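Local coordinates for HTPA Reductase (Selaginella moellendorffii, PDB 5U5N), which probably catalyses the NADH- or NADPH-dependent reduction of 4-hydroxy-tetrahydrodipicolinate to tetrahydrodipicolinate in the diaminopimelate route to lysine, at residues A135-M140 against L174-S179; T159-S164 against M205-Q210; F217-I222 against E232-V237. All blocks are in the same frame, centred on the assembly; numbering follows the deposited sequence.

Contact 1 (A135-M140 against L174-S179); sequences AFVAAM and LAVISS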
loop_
_atom_site.group_PDB
_atom_site.type_symbol
_atom_site.label_atom_id
_atom_site.label_comp_id
_atom_site.label_asym_id
_atom_site.label_seq_id
_atom_site.Cartn_x
_atom_site.Cartn_y
_atom_site.Cartn_z
ATOM N N ALA A 135 0.365 -7.979 5.469
ATOM C CA ALA A 135 -0.444 -7.491 4.337
ATOM C C ALA A 135 0.193 -6.306 3.626
ATOM O O ALA A 135 0.136 -6.232 2.372
ATOM C CB ALA A 135 -1.859 -7.118 4.788
ATOM N N PHE A 136 0.748 -5.379 4.413
ATOM C CA PHE A 136 1.426 -4.201 3.879
ATOM C C PHE A 136 2.664 -4.592 3.089
ATOM O O PHE A 136 2.890 -4.089 1.985
ATOM C CB PHE A 136 1.846 -3.242 5.000
ATOM C CG PHE A 136 2.799 -2.185 4.551
ATOM C CD1 PHE A 136 2.360 -1.224 3.615
ATOM C CD2 PHE A 136 4.118 -2.131 5.018
ATOM C CE1 PHE A 136 3.218 -0.230 3.155
ATOM C CE2 PHE A 136 4.975 -1.114 4.573
ATOM C CZ PHE A 136 4.525 -0.170 3.627
ATOM N N VAL A 137 3.459 -5.492 3.672
ATOM C CA VAL A 137 4.667 -5.994 3.031
ATOM C C VAL A 137 4.318 -6.603 1.687
ATOM O O VAL A 137 4.994 -6.326 0.680
ATOM C CB VAL A 137 5.420 -7.011 3.924
ATOM C CG1 VAL A 137 6.477 -7.796 3.141
ATOM C CG2 VAL A 137 6.082 -6.271 5.065
ATOM N N ALA A 138 3.259 -7.389 1.656
ATOM C CA ALA A 138 2.986 -8.192 0.483
ATOM C C ALA A 138 2.329 -7.371 -0.621
ATOM O O ALA A 138 2.456 -7.715 -1.830
ATOM C CB ALA A 138 2.131 -9.380 0.833
ATOM N N ALA A 139 1.647 -6.299 -0.197
ATOM C CA ALA A 139 1.062 -5.333 -1.122
ATOM C C ALA A 139 2.174 -4.617 -1.834
ATOM O O ALA A 139 2.188 -4.600 -3.075
ATOM C CB ALA A 139 0.209 -4.319 -0.376
ATOM N N MET A 140 3.089 -4.025 -1.047
ATOM C CA MET A 140 4.216 -3.300 -1.598
ATOM C C MET A 140 4.947 -4.135 -2.621
ATOM O O MET A 140 5.333 -3.594 -3.631
ATOM C CB MET A 140 5.209 -2.861 -0.530
ATOM C CG MET A 140 4.778 -1.765 0.380
ATOM S SD MET A 140 4.304 -0.243 -0.420
ATOM C CE MET A 140 5.809 0.173 -1.295
ATOM N N LEU A 174 13.797 -5.150 5.444
ATOM C CA LEU A 174 14.555 -5.647 4.300
ATOM C C LEU A 174 13.658 -6.074 3.171
ATOM O O LEU A 174 14.009 -5.888 2.012
ATOM C CB LEU A 174 15.438 -6.844 4.678
ATOM C CG LEU A 174 16.594 -6.630 5.648
ATOM C CD1 LEU A 174 17.264 -7.969 5.878
ATOM C CD2 LEU A 174 17.560 -5.605 5.073
ATOM N N ALA A 175 12.541 -6.710 3.500
ATOM C CA ALA A 175 11.613 -7.155 2.465
ATOM C C ALA A 175 10.949 -5.943 1.768
ATOM O O ALA A 175 10.760 -5.940 0.548
ATOM C CB ALA A 175 10.563 -8.084 3.043
ATOM N N VAL A 176 10.630 -4.913 2.529
ATOM C CA VAL A 176 10.034 -3.711 1.937
ATOM C C VAL A 176 11.083 -2.989 1.061
ATOM O O VAL A 176 10.778 -2.636 -0.085
ATOM C CB VAL A 176 9.402 -2.788 3.005
ATOM C CG1 VAL A 176 8.973 -1.443 2.397
ATOM C CG2 VAL A 176 8.214 -3.478 3.661
ATOM N N ILE A 177 12.307 -2.826 1.564
ATOM C CA ILE A 177 13.415 -2.240 0.781
ATOM C C ILE A 177 13.610 -2.997 -0.519
ATOM O O ILE A 177 13.745 -2.399 -1.572
ATOM C CB ILE A 177 14.715 -2.188 1.579
ATOM C CG1 ILE A 177 14.609 -1.132 2.673
ATOM C CG2 ILE A 177 15.890 -1.848 0.688
ATOM C CD1 ILE A 177 15.419 -1.454 3.907
ATOM N N SER A 178 13.574 -4.318 -0.455
ATOM C CA SER A 178 13.656 -5.104 -1.674
ATOM C C SER A 178 12.574 -4.759 -2.738
ATOM O O SER A 178 12.811 -4.824 -3.947
ATOM C CB SER A 178 13.591 -6.578 -1.336
ATOM O OG SER A 178 13.161 -7.280 -2.478
ATOM N N SER A 179 11.365 -4.489 -2.284
ATOM C CA SER A 179 10.288 -4.058 -3.177
ATOM C C SER A 179 10.595 -2.661 -3.691
ATOM O O SER A 179 10.459 -2.415 -4.872
ATOM C CB SER A 179 8.917 -4.108 -2.479
ATOM O OG SER A 179 8.591 -5.467 -2.293
HETATM O O HOH W 1 7.657 -6.074 0.339
#
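The ring of Phe136 meets Val176 obliquely, with neither a clear face nor a clear edge turned to it. Ring atom CE2 of Phe136 lies 4.1 Å from methyl CG2 of Val176, and the two side chains cross at about a right angle. The ring of His235 also meets this phenyl ring, with the planes well inclined to each other. The motif is a pair of nearly parallel helices, 131-146 and 171-182, packed on the sheet of the C-terminal domain. The axes of the two short segments run 20° apart in direction and come within 9.2 Å.

Val137 carries the middle of the contact with both methyls. Its CG2 stands 3.8 Å from CG2 of Val176. Its CG1 reaches the preceding residue, 4.1 Å from CB of Ala175. CG2 of Val176 thus touches both a valine methyl and an aromatic ring. Phe136 CG is anti to the backbone N (chi1 167°), which starts the ring on its way toward helix 171-182.

One turn further on, CB of Ser179 lies 3.8 Å from the carbonyl O of Met140. Ala135 and Ala138 pack on Phe147 of the second subunit, and Ala139 packs on Met143 of that subunit. Helix 131-146 thus takes part in the dimer interface as well as in this helix pair.

No direct hydrogen bond joins the two segments. A water bridges them instead. It donates to Val137 O at 2.7 Å and, more weakly, to Ala175 O at 3.1 Å. Its third partner is the hydroxyl of Ser179, where OG lies 2.9 Å from the water oxygen.

Contact 2 (T159-S164 against M205-Q210); sequences TESHQS and MGVPEQ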
loop_
_atom_site.group_PDB
_atom_site.type_symbol
_atom_site.label_atom_id
_atom_site.label_comp_id
_atom_site.label_asym_id
_atom_site.label_seq_id
_atom_site.Cartn_x
_atom_site.Cartn_y
_atom_site.Cartn_z
ATOM N N THR A 159 14.022 4.548 8.207
ATOM C CA THR A 159 14.319 4.644 9.613
ATOM C C THR A 159 13.491 3.574 10.331
ATOM O O THR A 159 12.347 3.261 9.929
ATOM C CB THR A 159 13.988 6.050 10.150
ATOM O OG1 THR A 159 14.661 7.043 9.384
ATOM C CG2 THR A 159 14.486 6.221 11.568
ATOM N N GLU A 160 14.094 2.981 11.356
ATOM C CA GLU A 160 13.379 2.027 12.180
ATOM C C GLU A 160 13.926 1.923 13.590
ATOM O O GLU A 160 15.113 2.109 13.826
ATOM C CB GLU A 160 13.348 0.620 11.530
ATOM C CG GLU A 160 14.716 -0.086 11.338
ATOM C CD GLU A 160 14.944 -1.260 12.307
ATOM O OE1 GLU A 160 15.191 -1.018 13.522
ATOM O OE2 GLU A 160 14.861 -2.441 11.878
ATOM N N SER A 161 13.016 1.633 14.503
ATOM C CA SER A 161 13.294 1.556 15.901
ATOM C C SER A 161 12.811 0.211 16.471
ATOM O O SER A 161 11.737 -0.272 16.159
ATOM C CB SER A 161 12.634 2.716 16.624
ATOM O OG SER A 161 12.888 2.624 18.003
ATOM N N HIS A 162 13.660 -0.359 17.308
ATOM C CA HIS A 162 13.455 -1.657 17.987
ATOM C C HIS A 162 14.215 -1.521 19.298
ATOM O O HIS A 162 15.053 -0.612 19.429
ATOM C CB HIS A 162 14.067 -2.809 17.198
ATOM C CG HIS A 162 13.211 -3.309 16.078
ATOM N ND1 HIS A 162 13.222 -2.748 14.818
ATOM C CD2 HIS A 162 12.320 -4.328 16.022
ATOM C CE1 HIS A 162 12.373 -3.398 14.037
ATOM N NE2 HIS A 162 11.811 -4.358 14.745
ATOM N N GLN A 163 13.940 -2.416 20.252
ATOM C CA GLN A 163 14.724 -2.480 21.497
ATOM C C GLN A 163 16.232 -2.500 21.137
ATOM O O GLN A 163 16.655 -3.094 20.109
ATOM C CB GLN A 163 14.363 -3.710 22.353
ATOM N N SER A 164 17.017 -1.788 21.950
ATOM C CA SER A 164 18.484 -1.803 21.905
ATOM C C SER A 164 19.133 -3.205 21.817
ATOM O O SER A 164 18.593 -4.195 22.345
ATOM C CB SER A 164 19.046 -1.114 23.171
ATOM O OG SER A 164 18.742 0.276 23.214
ATOM N N MET A 205 10.661 9.074 17.079
ATOM C CA MET A 205 9.849 7.995 16.514
ATOM C C MET A 205 8.457 7.903 17.141
ATOM O O MET A 205 7.595 7.258 16.583
ATOM C CB MET A 205 10.577 6.649 16.628
ATOM C CG MET A 205 11.934 6.619 15.945
ATOM S SD MET A 205 11.841 6.800 14.157
ATOM C CE MET A 205 11.290 5.167 13.688
ATOM N N GLY A 206 8.232 8.545 18.274
ATOM C CA GLY A 206 6.945 8.488 18.966
ATOM C C GLY A 206 6.703 7.238 19.809
ATOM O O GLY A 206 5.560 6.963 20.172
ATOM N N VAL A 207 7.758 6.491 20.141
ATOM C CA VAL A 207 7.595 5.250 20.881
ATOM C C VAL A 207 7.195 5.611 22.305
ATOM O O VAL A 207 7.867 6.448 22.907
ATOM C CB VAL A 207 8.880 4.397 20.895
ATOM C CG1 VAL A 207 8.705 3.140 21.786
ATOM C CG2 VAL A 207 9.272 3.980 19.483
ATOM N N PRO A 208 6.083 5.038 22.829
ATOM C CA PRO A 208 5.723 5.322 24.230
ATOM C C PRO A 208 6.727 4.755 25.220
ATOM O O PRO A 208 7.297 3.682 24.964
ATOM C CB PRO A 208 4.372 4.608 24.412
ATOM C CG PRO A 208 3.826 4.477 23.042
ATOM C CD PRO A 208 5.020 4.280 22.148
ATOM N N GLU A 209 6.895 5.452 26.346
ATOM C CA GLU A 209 7.945 5.145 27.313
ATOM C C GLU A 209 7.827 3.709 27.826
ATOM O O GLU A 209 8.836 3.044 27.996
ATOM C CB GLU A 209 7.875 6.164 28.451
ATOM C CG GLU A 209 8.933 6.081 29.543
ATOM C CD GLU A 209 8.699 7.140 30.634
ATOM O OE1 GLU A 209 7.690 7.894 30.558
ATOM O OE2 GLU A 209 9.515 7.240 31.589
ATOM N N GLN A 210 6.600 3.227 28.028
ATOM C CA GLN A 210 6.388 1.853 28.514
ATOM C C GLN A 210 6.786 0.765 27.494
ATOM O O GLN A 210 7.032 -0.378 27.883
ATOM C CB GLN A 210 4.925 1.660 28.967
ATOM C CG GLN A 210 3.916 1.483 27.848
ATOM C CD GLN A 210 2.562 2.106 28.121
ATOM O OE1 GLN A 210 1.769 1.565 28.902
ATOM N NE2 GLN A 210 2.290 3.256 27.458
#
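Met205 packs its thioether tightly on Thr159 and Ser161. Its SD lies 3.7 Å from methyl CG2 of Thr159. The chain starts with CG anti to the carbonyl carbon and bends again at chi2 and chi3 (-65° and -76°), so CE curls back over the strand backbone, 4.0 Å from Ser161 N. CG of Met205 covers the other side chain, at 4.0 Å from CB of Ser161. Thr159 and Ser161 are buried here; Met205 is partly exposed.

The far part is looser. Methyl CG2 of Val207 only grazes Ser161 OG, at 4.1 Å, and that hydroxyl is hydrogen-bonded to His215 NE2. Gly206, between the two touching residues, is exposed and has positive phi, which favours glycine as the chain leaves helix 198-203. Glu209 and Gln210 are exposed too. No hydrogen bond links the segments.

Glu160 points away from Met205. Its OE1 accepts a bond of 2.9 Å from His162 ND1, which lies well above the carboxylate plane. The same oxygen forms a salt bridge with Arg196, and OE2 accepts from Ser170 N.

The contact lays the loop after helix 198-203 against strand 155-162. That strand runs between strands 193-195 and 215-223 of the mixed sheet, and Val207 also rests on Phe217 of the latter.

Contact 3 (F217-I222 against E232-V237); sequences FHTYKI and EFKHNV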
loop_
_atom_site.group_PDB
_atom_site.type_symbol
_atom_site.label_atom_id
_atom_site.label_comp_id
_atom_site.label_asym_id
_atom_site.label_seq_id
_atom_site.Cartn_x
_atom_site.Cartn_y
_atom_site.Cartn_z
ATOM N N PHE A 217 8.994 -0.013 15.136
ATOM C CA PHE A 217 8.550 1.182 14.427
ATOM C C PHE A 217 9.406 1.295 13.191
ATOM O O PHE A 217 10.651 1.256 13.288
ATOM C CB PHE A 217 8.732 2.431 15.294
ATOM C CG PHE A 217 7.624 2.659 16.330
ATOM C CD1 PHE A 217 7.063 1.593 17.075
ATOM C CD2 PHE A 217 7.197 3.956 16.628
ATOM C CE1 PHE A 217 6.083 1.829 18.030
ATOM C CE2 PHE A 217 6.223 4.185 17.576
ATOM C CZ PHE A 217 5.664 3.122 18.279
ATOM N N HIS A 218 8.750 1.402 12.034
ATOM C CA HIS A 218 9.391 1.615 10.743
ATOM C C HIS A 218 8.808 2.870 10.031
ATOM O O HIS A 218 7.609 3.118 10.098
ATOM C CB HIS A 218 9.129 0.421 9.835
ATOM C CG HIS A 218 9.522 -0.900 10.419
ATOM N ND1 HIS A 218 8.756 -1.548 11.356
ATOM C CD2 HIS A 218 10.596 -1.691 10.193
ATOM C CE1 HIS A 218 9.349 -2.681 11.690
ATOM N NE2 HIS A 218 10.470 -2.791 10.999
ATOM N N THR A 219 9.687 3.619 9.373
ATOM C CA THR A 219 9.362 4.799 8.577
ATOM C C THR A 219 10.139 4.715 7.262
ATOM O O THR A 219 11.377 4.582 7.277
ATOM C CB THR A 219 9.788 6.097 9.290
ATOM O OG1 THR A 219 9.088 6.223 10.531
ATOM C CG2 THR A 219 9.462 7.334 8.434
ATOM N N TYR A 220 9.428 4.792 6.141
ATOM C CA TYR A 220 10.000 4.815 4.806
ATOM C C TYR A 220 9.623 6.165 4.165
ATOM O O TYR A 220 8.420 6.507 4.096
ATOM C CB TYR A 220 9.444 3.672 3.957
ATOM C CG TYR A 220 9.445 2.317 4.627
ATOM C CD1 TYR A 220 8.433 1.937 5.498
ATOM C CD2 TYR A 220 10.479 1.402 4.393
ATOM C CE1 TYR A 220 8.449 0.690 6.121
ATOM C CE2 TYR A 220 10.500 0.151 5.021
ATOM C CZ TYR A 220 9.483 -0.186 5.872
ATOM O OH TYR A 220 9.501 -1.402 6.480
ATOM N N LYS A 221 10.624 6.941 3.752
ATOM C CA LYS A 221 10.364 8.210 3.074
ATOM C C LYS A 221 10.932 8.184 1.670
ATOM O O LYS A 221 12.079 7.807 1.469
ATOM C CB LYS A 221 10.980 9.379 3.801
ATOM C CG LYS A 221 10.848 9.323 5.292
ATOM C CD LYS A 221 11.376 10.620 5.877
ATOM C CE LYS A 221 11.430 10.601 7.403
ATOM N NZ LYS A 221 11.138 11.997 7.900
ATOM N N ILE A 222 10.119 8.623 0.718
ATOM C CA ILE A 222 10.445 8.579 -0.695
ATOM C C ILE A 222 10.202 9.984 -1.270
ATOM O O ILE A 222 9.063 10.483 -1.230
ATOM C CB ILE A 222 9.586 7.539 -1.444
ATOM C CG1 ILE A 222 9.436 6.227 -0.664
ATOM C CG2 ILE A 222 10.207 7.215 -2.784
ATOM C CD1 ILE A 222 8.520 5.213 -1.334
ATOM N N GLU A 232 5.451 9.084 2.547
ATOM C CA GLU A 232 5.885 8.531 3.809
ATOM C C GLU A 232 4.950 7.380 4.201
ATOM O O GLU A 232 3.725 7.543 4.173
ATOM C CB GLU A 232 5.972 9.615 4.868
ATOM C CG GLU A 232 6.488 9.115 6.229
ATOM C CD GLU A 232 6.484 10.193 7.287
ATOM O OE1 GLU A 232 5.375 10.601 7.737
ATOM O OE2 GLU A 232 7.590 10.692 7.597
ATOM N N PHE A 233 5.543 6.227 4.542
ATOM C CA PHE A 233 4.800 5.086 5.028
ATOM C C PHE A 233 5.389 4.675 6.373
ATOM O O PHE A 233 6.614 4.588 6.507
ATOM C CB PHE A 233 4.852 3.879 4.095
ATOM C CG PHE A 233 4.582 4.186 2.678
ATOM C CD1 PHE A 233 3.423 4.827 2.284
ATOM C CD2 PHE A 233 5.489 3.819 1.709
ATOM C CE1 PHE A 233 3.211 5.149 0.957
ATOM C CE2 PHE A 233 5.289 4.145 0.385
ATOM C CZ PHE A 233 4.150 4.801 0.001
ATOM N N LYS A 234 4.508 4.461 7.350
ATOM C CA LYS A 234 4.864 3.996 8.670
ATOM C C LYS A 234 4.043 2.791 9.075
ATOM O O LYS A 234 2.828 2.748 8.813
ATOM C CB LYS A 234 4.581 5.046 9.724
ATOM C CG LYS A 234 5.510 6.210 9.711
ATOM C CD LYS A 234 5.216 7.139 10.870
ATOM C CE LYS A 234 6.198 8.286 10.809
ATOM N NZ LYS A 234 5.757 9.381 11.719
ATOM N N HIS A 235 4.698 1.864 9.767
ATOM C CA HIS A 235 4.010 0.829 10.499
ATOM C C HIS A 235 4.721 0.628 11.839
ATOM O O HIS A 235 5.910 0.365 11.879
ATOM C CB HIS A 235 3.812 -0.435 9.661
ATOM C CG HIS A 235 5.070 -1.048 9.127
ATOM N ND1 HIS A 235 5.773 -2.008 9.812
ATOM C CD2 HIS A 235 5.676 -0.926 7.921
ATOM C CE1 HIS A 235 6.815 -2.388 9.092
ATOM N NE2 HIS A 235 6.777 -1.747 7.930
ATOM N N ASN A 236 3.977 0.887 12.914
ATOM C CA ASN A 236 4.479 1.014 14.261
ATOM C C ASN A 236 3.732 0.029 15.157
ATOM O O ASN A 236 2.509 0.127 15.278
ATOM C CB ASN A 236 4.244 2.435 14.763
ATOM C CG ASN A 236 5.120 3.458 14.081
ATOM O OD1 ASN A 236 6.061 3.131 13.333
ATOM N ND2 ASN A 236 4.843 4.713 14.373
ATOM N N VAL A 237 4.467 -0.910 15.773
ATOM C CA VAL A 237 3.907 -1.895 16.672
ATOM C C VAL A 237 4.462 -1.714 18.081
ATOM O O VAL A 237 5.684 -1.601 18.238
ATOM C CB VAL A 237 4.246 -3.318 16.206
ATOM C CG1 VAL A 237 3.852 -4.371 17.262
ATOM C CG2 VAL A 237 3.521 -3.591 14.896
HETATM O O HOH W 2 6.398 -2.587 12.415
#
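His235 and His218 bring their rings together from different first torsions. CG of His235 stands between its backbone N and carbonyl carbon (chi1 58°), whereas CG of His218 is anti to its carbonyl carbon (chi1 -54°). The imidazoles lie near parallel, with planes at 25° and centroids 4.3 Å apart, but are slid so that they barely overlap. CB of His218 lies over one face of the His235 ring in a CH-pi contact.

NE2 of His235 is hydrogen-bonded to Tyr220 OH at 3.1 Å, and either atom could be the donor. The other nitrogen, ND1 of His235, lies 2.7 Å from a water that donates to His235 O and weakly accepts from His218 ND1. Both imidazole nitrogens of His235 thus have a partner, which would help fix the turn of the ring. NE2 of His218 is held by Ser170 OG.

The backbones pair as antiparallel strands. His218 N donates to His235 O at 3.0 Å, and Tyr220 N donates to Phe233 O at 2.8 Å.

On the other face of the sheet, CB of Asn236 lies 3.5 Å from the centroid of the Phe217 ring, directly over its centre. Val237 O approaches the edge of that ring. An alanine in place of Phe217 would probably open a gap above Asn236 and leave its CB without the aromatic face it packs on. Further along this face, Lys221 NZ and Glu232 OE2 form a long salt bridge of 3.8 Å.

The arrangement is a beta hairpin of strands 215-223 and 229-238. Residues 232-236 of strand 229-238 also pair antiparallel with a strand of the second subunit, so the sheet continues across the dimer interface.

All three contacts lie in the C-terminal domain. Contacts 1 and 2 interleave along the chain: strand 155-162 comes between helices 131-146 and 171-182, and loop 205-210 comes after both. Contact 3 follows and lies in the middle, its centre about 12 Å from each of theirs; contacts 1 and 2 are about 21 Å apart, centre to centre, and do not touch. Contacts 2 and 3 share the mixed sheet through neighbouring strands 155-162 and 215-223. The helices of contact 1 cover the sheet face that bears His218, Tyr220 and His235, and contact 2 packs on the opposite face. Contacts 1 and 3 both reach the second subunit, so helix 131-146 and the hairpin take part in the dimer interface.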